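Putative Transcriptional Regulator (Rhodococcus sp., PDB 2IA2) probably regulates transcription as an IclR-family protein, binding DNA through a helix-turn-helix domain and sensing a small molecule through its C-terminal domain. Local coordinates at residues M150-L155 with D202-A207. Sequence-based numbering, arbitrary orientation.
Sequences MGRVLL and DQELEA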
loop_
_atom_site.group_PDB
_atom_site.type_symbol
_atom_site.label_atom_id
_atom_site.label_comp_id
_atom_site.label_asym_id
_atom_site.label_seq_id
_atom_site.Cartn_x
_atom_site.Cartn_y
_atom_site.Cartn_z
HETATM N N MSE A 150 23.094 7.682 9.144
HETATM C CA MSE A 150 21.658 7.800 8.901
HETATM C C MSE A 150 21.116 9.170 9.391
HETATM O O MSE A 150 20.315 9.786 8.723
HETATM C CB MSE A 150 20.917 6.646 9.586
HETATM C CG MSE A 150 21.168 5.368 8.814
HETATM SE SE MSE A 150 20.089 3.848 9.321
HETATM C CE MSE A 150 20.686 3.584 11.144
ATOM N N GLY A 151 21.579 9.637 10.536
ATOM C CA GLY A 151 21.158 10.924 11.059
ATOM C C GLY A 151 21.482 12.072 10.146
ATOM O O GLY A 151 20.630 12.943 9.934
ATOM N N ARG A 152 22.693 12.084 9.575
ATOM C CA ARG A 152 23.077 13.145 8.630
ATOM C C ARG A 152 22.322 13.099 7.355
ATOM O O ARG A 152 22.035 14.135 6.773
ATOM C CB ARG A 152 24.590 13.152 8.384
ATOM C CG ARG A 152 25.263 13.508 9.674
ATOM C CD ARG A 152 26.762 13.718 9.511
ATOM N NE ARG A 152 27.362 13.957 10.827
ATOM C CZ ARG A 152 28.678 14.031 11.047
ATOM N NH1 ARG A 152 29.552 13.920 10.041
ATOM N NH2 ARG A 152 29.120 14.236 12.277
ATOM N N VAL A 153 22.028 11.901 6.893
ATOM C CA VAL A 153 21.115 11.695 5.771
ATOM C C VAL A 153 19.724 12.267 6.063
ATOM O O VAL A 153 19.104 12.935 5.198
ATOM C CB VAL A 153 21.033 10.172 5.391
ATOM C CG1 VAL A 153 19.864 9.885 4.456
ATOM C CG2 VAL A 153 22.342 9.728 4.720
ATOM N N LEU A 154 19.185 11.969 7.248
ATOM C CA LEU A 154 17.830 12.427 7.596
ATOM C C LEU A 154 17.797 13.948 7.755
ATOM O O LEU A 154 16.850 14.595 7.259
ATOM C CB LEU A 154 17.279 11.699 8.876
ATOM C CG LEU A 154 16.957 10.210 8.588
ATOM C CD1 LEU A 154 16.917 9.406 9.867
ATOM C CD2 LEU A 154 15.622 10.060 7.813
ATOM N N LEU A 155 18.809 14.502 8.436
ATOM C CA LEU A 155 18.938 15.948 8.580
ATOM C C LEU A 155 19.063 16.704 7.236
ATOM O O LEU A 155 18.497 17.800 7.083
ATOM C CB LEU A 155 20.118 16.286 9.467
ATOM C CG LEU A 155 20.029 15.789 10.910
ATOM C CD1 LEU A 155 21.364 16.056 11.645
ATOM C CD2 LEU A 155 18.857 16.431 11.628
ATOM N N ASP A 202 33.018 8.247 9.749
ATOM C CA ASP A 202 34.265 7.565 10.068
ATOM C C ASP A 202 34.623 7.803 11.518
ATOM O O ASP A 202 35.250 8.769 11.855
ATOM C CB ASP A 202 35.394 8.043 9.179
ATOM C CG ASP A 202 36.697 7.312 9.440
ATOM O OD1 ASP A 202 36.695 6.288 10.088
ATOM O OD2 ASP A 202 37.726 7.772 8.978
ATOM N N GLN A 203 34.141 6.927 12.365
ATOM C CA GLN A 203 34.495 6.895 13.803
ATOM C C GLN A 203 34.205 8.168 14.616
ATOM O O GLN A 203 34.974 8.517 15.502
ATOM C CB GLN A 203 35.956 6.445 14.009
ATOM C CG GLN A 203 36.413 5.399 13.013
ATOM C CD GLN A 203 37.811 4.926 13.249
ATOM O OE1 GLN A 203 38.145 4.532 14.356
ATOM N NE2 GLN A 203 38.627 4.907 12.198
ATOM N N GLU A 204 33.087 8.834 14.330
ATOM C CA GLU A 204 32.677 10.003 15.109
ATOM C C GLU A 204 31.733 9.614 16.250
ATOM O O GLU A 204 31.501 10.411 17.180
ATOM C CB GLU A 204 31.999 11.029 14.218
ATOM C CG GLU A 204 32.937 11.643 13.175
ATOM C CD GLU A 204 32.304 12.811 12.445
ATOM O OE1 GLU A 204 31.710 13.673 13.115
ATOM O OE2 GLU A 204 32.411 12.887 11.213
ATOM N N LEU A 205 31.205 8.395 16.173
ATOM C CA LEU A 205 30.268 7.899 17.180
ATOM C C LEU A 205 31.064 7.054 18.174
ATOM O O LEU A 205 31.050 7.300 19.383
ATOM C CB LEU A 205 29.127 7.087 16.536
ATOM C CG LEU A 205 28.016 6.542 17.457
ATOM C CD1 LEU A 205 27.326 7.627 18.287
ATOM C CD2 LEU A 205 26.995 5.752 16.623
ATOM N N GLU A 206 31.794 6.088 17.642
ATOM C CA GLU A 206 32.606 5.222 18.476
ATOM C C GLU A 206 33.895 4.914 17.717
ATOM O O GLU A 206 33.888 4.757 16.488
ATOM C CB GLU A 206 31.776 3.963 18.802
ATOM C CG GLU A 206 32.309 3.114 19.908
ATOM C CD GLU A 206 31.271 2.171 20.443
ATOM O OE1 GLU A 206 30.440 2.584 21.275
ATOM O OE2 GLU A 206 31.274 1.004 20.032
ATOM N N ALA A 207 35.022 4.866 18.425
ATOM C CA ALA A 207 36.313 4.605 17.772
ATOM C C ALA A 207 36.285 3.195 17.167
ATOM O O ALA A 207 35.751 2.298 17.759
ATOM C CB ALA A 207 37.484 4.733 18.781
#
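Arg152 and Glu204 illustrate how a single buried ion pair can join two elements whose backbones stay far apart, their CA atoms lying 12.0 Å from each other. The salt bridge is end-on and two-pronged: Arg152 NH2 donates to Glu204 OE1 at 2.8 Å, while the second prong, from Arg152 NH1 to Glu204 OE2, is longer at 3.3 Å. Guanidinium and carboxylate planes are turned 62° apart, and both oxygens are met from above the carboxylate plane. The distance is covered from both ends: the Arg152 chain runs extended from CG to NE and the Glu204 chain is extended beyond CG, each with CG anti to its carbonyl carbon (chi1 -65° and -66°).

Further hydrogen bonds fix both charged groups: Arg152 NE reaches the carbonyl of Tyr146, and Glu204 OE1 also accepts from the backbone N of Ile180. A leucine in place of Arg152 would probably leave the buried Glu204 carboxylate without its countercharge.

Within the IclR C-terminal, GAF-like domain, the bridge thus ties helix 149-156, whose Met150, Val153 and Leu154 pack on the sheet strands 110-117, 209-217 and 223-232, to the loop linking strand 199-202 with strand 209-217.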